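Local coordinates for protein fructosyl amine: oxygen oxidoreductase (PDB 3DJE) that oxidatively deglycates fructosyl amino acids as an FAD-dependent fructosamine oxidase of Aspergillus fumigatus, an amadoriase of the MSOX/MTOX family, at residues 283-288 and 416-421; 6-11 and 208-213. All coordinates share one frame; numbering follows the deposited sequence.

Both contacts are pairs of parallel strands brought together from distant parts of the chain, yet they belong to different sheets, with centres about 36 Å apart and nearest atoms about 23 Å apart. Contact 1 adds the short strand 419-420 to strand 274-289 of the large mixed sheet; it is mostly buried, its centre lies about 17 Å from the centre of the chain, and it combines aromatic stacking with a carboxylate that accepts two bonds. Contact 2 joins strands 9-12 and 212-215 of the FAD-binding Rossmann-type sheet, its centre about 26 Å from that of the chain. Its leucines are buried, whereas its polar end, with exposed Glu211, reaches solvent, with a water joining in.

Contact 1: 283-288 and 416-421; sequences GYTNMV and NRVMDF
Tyr284 and Phe421 form an offset stack, their centroids 4.6 Å apart and their planes 13° from parallel. Phe421 CE1 lies over one face of the tyrosine ring, toward its rim, while Tyr284 CB sits over a face of the phenylalanine ring in a CH-pi contact. The opposite tyrosine face takes Met419, a selenomethionine whose chain bends at chi3 (-72°) and so turns CE over the ring, 3.8 Å from the Tyr284 centroid; SE approaches obliquely in a Met-aromatic contact. The sandwiched ring's hydroxyl bonds to Glu308 and Arg312.

Backbone bonds set the parallel register. Met419 N donates to Gly283 O at 2.8 Å, Thr285 N to Met419 O, and Phe421 N to Thr285 O.

Asp420 OD1 accepts two bonds from across the contact. Thr285 OG1 donates to Asp420 OD1 at 2.7 Å on the anti side, 31° out of the carboxylate plane, and Met287 N donates, nearly straight, to the syn lone pair of Asp420 OD1 at 2.9 Å. The other oxygen, OD2, bonds to His422, and Arg406 NH1 bonds to Thr285 OG1 and Met419 O.

Thr285 CG2 meets Val418 CG1 at 3.8 Å. Alternating bonds and paired bridges, Tyr284 with Met419 and Thr285 with Asp420, are those of a parallel beta ladder, adding a C-terminal strand to the mixed sheet, with Gly283 about 7 Å from the bound substrate analogue but not lining its pocket.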
loop_
_atom_site.group_PDB
_atom_site.type_symbol
_atom_site.label_atom_id
_atom_site.label_comp_id
_atom_site.label_asym_id
_atom_site.label_seq_id
_atom_site.Cartn_x
_atom_site.Cartn_y
_atom_site.Cartn_z
ATOM N N GLY A 283 -0.689 -12.988 -3.204
ATOM C CA GLY A 283 0.398 -12.571 -2.317
ATOM C C GLY A 283 1.324 -13.687 -1.877
ATOM O O GLY A 283 0.965 -14.873 -1.962
ATOM N N TYR A 284 2.526 -13.297 -1.443
ATOM C CA TYR A 284 3.493 -14.203 -0.797
ATOM C C TYR A 284 3.554 -13.917 0.697
ATOM O O TYR A 284 3.707 -12.763 1.112
ATOM C CB TYR A 284 4.899 -13.982 -1.344
ATOM C CG TYR A 284 5.127 -14.414 -2.758
ATOM C CD1 TYR A 284 5.563 -15.706 -3.040
ATOM C CD2 TYR A 284 4.951 -13.524 -3.821
ATOM C CE1 TYR A 284 5.781 -16.111 -4.344
ATOM C CE2 TYR A 284 5.178 -13.911 -5.136
ATOM C CZ TYR A 284 5.585 -15.217 -5.392
ATOM O OH TYR A 284 5.816 -15.615 -6.685
ATOM N N THR A 285 3.452 -14.965 1.506
ATOM C CA THR A 285 3.802 -14.861 2.917
ATOM C C THR A 285 5.245 -15.347 3.110
ATOM O O THR A 285 5.866 -15.856 2.179
ATOM C CB THR A 285 2.871 -15.709 3.796
ATOM O OG1 THR A 285 2.911 -17.069 3.327
ATOM C CG2 THR A 285 1.434 -15.175 3.747
ATOM N N ASN A 286 5.779 -15.172 4.314
ATOM C CA ASN A 286 7.071 -15.761 4.654
ATOM C C ASN A 286 6.958 -16.394 6.031
ATOM O O ASN A 286 7.478 -15.866 7.016
ATOM C CB ASN A 286 8.186 -14.718 4.602
ATOM C CG ASN A 286 9.580 -15.338 4.727
ATOM O OD1 ASN A 286 9.881 -16.350 4.090
ATOM N ND2 ASN A 286 10.437 -14.717 5.531
HETATM N N MSE A 287 6.247 -17.523 6.068
HETATM C CA MSE A 287 5.895 -18.232 7.294
HETATM C C MSE A 287 7.098 -18.939 7.903
HETATM O O MSE A 287 7.677 -19.841 7.299
HETATM C CB MSE A 287 4.779 -19.253 7.026
HETATM C CG MSE A 287 3.455 -18.651 6.570
HETATM SE SE MSE A 287 2.689 -17.440 7.901
HETATM C CE MSE A 287 1.018 -16.979 7.026
ATOM N N VAL A 288 7.475 -18.505 9.099
ATOM C CA VAL A 288 8.523 -19.174 9.859
ATOM C C VAL A 288 7.891 -19.822 11.084
ATOM O O VAL A 288 6.899 -19.320 11.632
ATOM C CB VAL A 288 9.679 -18.214 10.276
ATOM C CG1 VAL A 288 10.286 -17.527 9.048
ATOM C CG2 VAL A 288 9.212 -17.186 11.306
ATOM N N ASN A 416 -3.674 -18.604 -7.978
ATOM C CA ASN A 416 -4.889 -18.393 -7.192
ATOM C C ASN A 416 -4.791 -19.015 -5.798
ATOM O O ASN A 416 -5.752 -19.604 -5.288
ATOM C CB ASN A 416 -6.125 -18.883 -7.958
ATOM C CG ASN A 416 -6.517 -17.937 -9.079
ATOM O OD1 ASN A 416 -6.349 -18.245 -10.255
ATOM N ND2 ASN A 416 -7.027 -16.774 -8.714
ATOM N N ARG A 417 -3.595 -18.896 -5.226
ATOM C CA ARG A 417 -3.263 -19.353 -3.887
ATOM C C ARG A 417 -2.424 -18.257 -3.254
ATOM O O ARG A 417 -1.683 -17.559 -3.956
ATOM C CB ARG A 417 -2.369 -20.597 -3.926
ATOM C CG ARG A 417 -2.897 -21.786 -4.664
ATOM C CD ARG A 417 -1.926 -22.945 -4.479
ATOM N NE ARG A 417 -2.509 -24.223 -4.883
ATOM C CZ ARG A 417 -3.304 -24.969 -4.120
ATOM N NH1 ARG A 417 -3.644 -24.572 -2.899
ATOM N NH2 ARG A 417 -3.777 -26.118 -4.587
ATOM N N VAL A 418 -2.510 -18.130 -1.935
ATOM C CA VAL A 418 -1.511 -17.357 -1.197
ATOM C C VAL A 418 -0.219 -18.184 -1.151
ATOM O O VAL A 418 -0.180 -19.284 -0.567
ATOM C CB VAL A 418 -1.993 -16.991 0.227
ATOM C CG1 VAL A 418 -0.946 -16.145 0.972
ATOM C CG2 VAL A 418 -3.324 -16.243 0.174
HETATM N N MSE A 419 0.828 -17.660 -1.779
HETATM C CA MSE A 419 2.102 -18.364 -1.908
HETATM C C MSE A 419 3.021 -18.095 -0.719
HETATM O O MSE A 419 2.662 -17.355 0.196
HETATM C CB MSE A 419 2.775 -17.971 -3.222
HETATM C CG MSE A 419 1.915 -18.285 -4.430
HETATM SE SE MSE A 419 2.539 -17.392 -6.007
HETATM C CE MSE A 419 1.986 -15.580 -5.532
ATOM N N ASP A 420 4.196 -18.722 -0.722
ATOM C CA ASP A 420 5.178 -18.494 0.333
ATOM C C ASP A 420 6.596 -18.472 -0.222
ATOM O O ASP A 420 6.956 -19.275 -1.083
ATOM C CB ASP A 420 5.034 -19.536 1.455
ATOM C CG ASP A 420 5.742 -19.118 2.737
ATOM O OD1 ASP A 420 5.059 -18.669 3.681
ATOM O OD2 ASP A 420 6.985 -19.229 2.790
ATOM N N PHE A 421 7.400 -17.535 0.270
ATOM C CA PHE A 421 8.759 -17.362 -0.231
ATOM C C PHE A 421 9.662 -18.569 0.019
ATOM O O PHE A 421 10.659 -18.746 -0.683
ATOM C CB PHE A 421 9.385 -16.088 0.349
ATOM C CG PHE A 421 8.900 -14.817 -0.312
ATOM C CD1 PHE A 421 9.133 -14.585 -1.671
ATOM C CD2 PHE A 421 8.232 -13.839 0.430
ATOM C CE1 PHE A 421 8.689 -13.402 -2.291
ATOM C CE2 PHE A 421 7.779 -12.648 -0.189
ATOM C CZ PHE A 421 8.014 -12.434 -1.541
#

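Contact 2: 6-11 and 208-213; sequences SSSLLI and WRAERT
Leu10 and Thr213 pair as neighbours in a parallel beta ladder, with Leu9 and Arg212 one step before them. Strand 9-12 leads into the glycine-rich turn of what fits a Rossmann-type FAD-binding fold, and strand 212-215 adjoins it in the same sheet.

Two backbone bonds join the segments, and a further one links Leu10 with Phe214. Leu10 N donates to Arg212 O at 3.0 Å, and Glu211 N donates to Ser8 O at 2.8 Å with a bent N-H...O angle of 132°. The carbonyl of Glu211 is used by its neighbour: Arg212 NH1 donates to it from above the carbonyl plane, though the oxygen lies in the plane of the guanidinium.

The serine hydroxyls lie at the polar end. In one of its two modelled conformers Ser8 OG, anti to its backbone N (chi1 175°), lies 3.2 Å from Arg209 O, a doubtful bond whose proton has another acceptor within reach. Ser7 OG, which accepts from Thr4 N, makes a weak, unsettled bond to Glu211 OE1 at 2.9 Å.

Apolar contacts cover the inner part. Ala210 CB packs on Leu10 CB at 3.6 Å, Leu10 CD2 meets Trp208 CB, and on the other side of the sheet Leu9 CD2 rests against Arg212 CB at 3.8 Å. A water accepts from Ser8 N at 2.9 Å and lies a short 2.5 Å from Glu211 OE2, a distance to read with caution.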
loop_
_atom_site.group_PDB
_atom_site.type_symbol
_atom_site.label_atom_id
_atom_site.label_comp_id
_atom_site.label_asym_id
_atom_site.label_seq_id
_atom_site.Cartn_x
_atom_site.Cartn_y
_atom_site.Cartn_z
ATOM N N SER A 6 2.421 20.025 23.496
ATOM C CA SER A 6 3.865 19.828 23.589
ATOM C C SER A 6 4.240 18.479 24.233
ATOM O O SER A 6 5.418 18.217 24.476
ATOM C CB SER A 6 4.515 20.989 24.336
ATOM O OG SER A 6 4.053 21.025 25.667
ATOM N N SER A 7 3.245 17.639 24.490
ATOM C CA SER A 7 3.512 16.277 24.980
ATOM C C SER A 7 4.400 15.517 24.008
ATOM O O SER A 7 4.230 15.620 22.799
ATOM C CB SER A 7 2.222 15.480 25.152
ATOM O OG SER A 7 1.443 15.958 26.227
ATOM N N SER A 8 5.327 14.727 24.543
ATOM C CA SER A 8 6.176 13.879 23.702
ATOM C C SER A 8 5.353 12.775 23.033
ATOM O O SER A 8 4.769 11.922 23.714
ATOM C CB SER A 8 7.321 13.271 24.518
ATOM O OG SER A 8 8.067 12.361 23.722
ATOM N N LEU A 9 5.306 12.815 21.702
ATOM C CA LEU A 9 4.604 11.804 20.904
ATOM C C LEU A 9 5.624 11.088 20.039
ATOM O O LEU A 9 6.511 11.723 19.464
ATOM C CB LEU A 9 3.525 12.439 20.016
ATOM C CG LEU A 9 2.515 13.348 20.717
ATOM C CD1 LEU A 9 1.539 13.891 19.670
ATOM C CD2 LEU A 9 1.754 12.552 21.759
ATOM N N LEU A 10 5.498 9.770 19.958
ATOM C CA LEU A 10 6.465 8.951 19.235
ATOM C C LEU A 10 5.752 8.157 18.170
ATOM O O LEU A 10 4.730 7.530 18.458
ATOM C CB LEU A 10 7.141 7.989 20.203
ATOM C CG LEU A 10 8.295 7.158 19.645
ATOM C CD1 LEU A 10 9.453 8.051 19.199
ATOM C CD2 LEU A 10 8.770 6.186 20.715
ATOM N N ILE A 11 6.264 8.204 16.937
ATOM C CA ILE A 11 5.700 7.390 15.861
ATOM C C ILE A 11 6.727 6.359 15.441
ATOM O O ILE A 11 7.863 6.724 15.094
ATOM C CB ILE A 11 5.305 8.232 14.634
ATOM C CG1 ILE A 11 4.256 9.271 15.030
ATOM C CG2 ILE A 11 4.803 7.334 13.486
ATOM C CD1 ILE A 11 4.029 10.310 13.967
ATOM N N TRP A 208 13.533 6.061 24.117
ATOM C CA TRP A 208 12.673 7.133 23.628
ATOM C C TRP A 208 11.352 7.068 24.374
ATOM O O TRP A 208 10.464 6.318 23.994
ATOM C CB TRP A 208 12.411 6.994 22.126
ATOM C CG TRP A 208 13.619 7.194 21.284
ATOM C CD1 TRP A 208 14.488 6.223 20.855
ATOM C CD2 TRP A 208 14.095 8.425 20.749
ATOM N NE1 TRP A 208 15.475 6.786 20.084
ATOM C CE2 TRP A 208 15.271 8.135 20.013
ATOM C CE3 TRP A 208 13.651 9.756 20.828
ATOM C CZ2 TRP A 208 16.007 9.130 19.340
ATOM C CZ3 TRP A 208 14.386 10.752 20.170
ATOM C CH2 TRP A 208 15.555 10.426 19.438
ATOM N N ARG A 209 11.237 7.840 25.450
ATOM C CA ARG A 209 10.004 7.821 26.247
ATOM C C ARG A 209 9.007 8.807 25.658
ATOM O O ARG A 209 9.392 9.890 25.226
ATOM C CB ARG A 209 10.306 8.142 27.718
ATOM C CG ARG A 209 11.175 7.079 28.371
ATOM C CD ARG A 209 11.287 7.223 29.877
ATOM N NE ARG A 209 11.956 6.061 30.458
ATOM C CZ ARG A 209 11.335 4.975 30.917
ATOM N NH1 ARG A 209 10.008 4.880 30.894
ATOM N NH2 ARG A 209 12.055 3.975 31.418
ATOM N N ALA A 210 7.727 8.429 25.649
ATOM C CA ALA A 210 6.692 9.271 25.081
ATOM C C ALA A 210 5.386 9.117 25.824
ATOM O O ALA A 210 5.092 8.051 26.345
ATOM C CB ALA A 210 6.491 8.928 23.625
ATOM N N GLU A 211 4.614 10.205 25.859
ATOM C CA GLU A 211 3.273 10.182 26.419
ATOM C C GLU A 211 2.296 9.310 25.618
ATOM O O GLU A 211 1.397 8.690 26.184
ATOM C CB GLU A 211 2.753 11.618 26.545
ATOM C CG GLU A 211 3.476 12.455 27.591
ATOM C CD GLU A 211 2.682 13.710 27.966
ATOM O OE1 GLU A 211 1.433 13.637 27.985
ATOM O OE2 GLU A 211 3.298 14.771 28.223
ATOM N N ARG A 212 2.453 9.303 24.291
ATOM C CA ARG A 212 1.718 8.388 23.409
ATOM C C ARG A 212 2.677 7.870 22.349
ATOM O O ARG A 212 3.551 8.610 21.897
ATOM C CB ARG A 212 0.562 9.100 22.682
ATOM C CG ARG A 212 -0.546 9.618 23.606
ATOM C CD ARG A 212 -1.337 8.488 24.231
ATOM N NE ARG A 212 -2.491 8.986 24.978
ATOM C CZ ARG A 212 -2.428 9.493 26.210
ATOM N NH1 ARG A 212 -1.271 9.560 26.861
ATOM N NH2 ARG A 212 -3.533 9.935 26.797
ATOM N N THR A 213 2.513 6.600 21.997
ATOM C CA THR A 213 3.290 5.935 20.947
ATOM C C THR A 213 2.324 5.440 19.882
ATOM O O THR A 213 1.342 4.763 20.206
ATOM C CB THR A 213 4.079 4.732 21.543
ATOM O OG1 THR A 213 4.983 5.194 22.559
ATOM C CG2 THR A 213 4.844 3.966 20.472
HETATM O O HOH W 1 5.671 14.787 27.443
#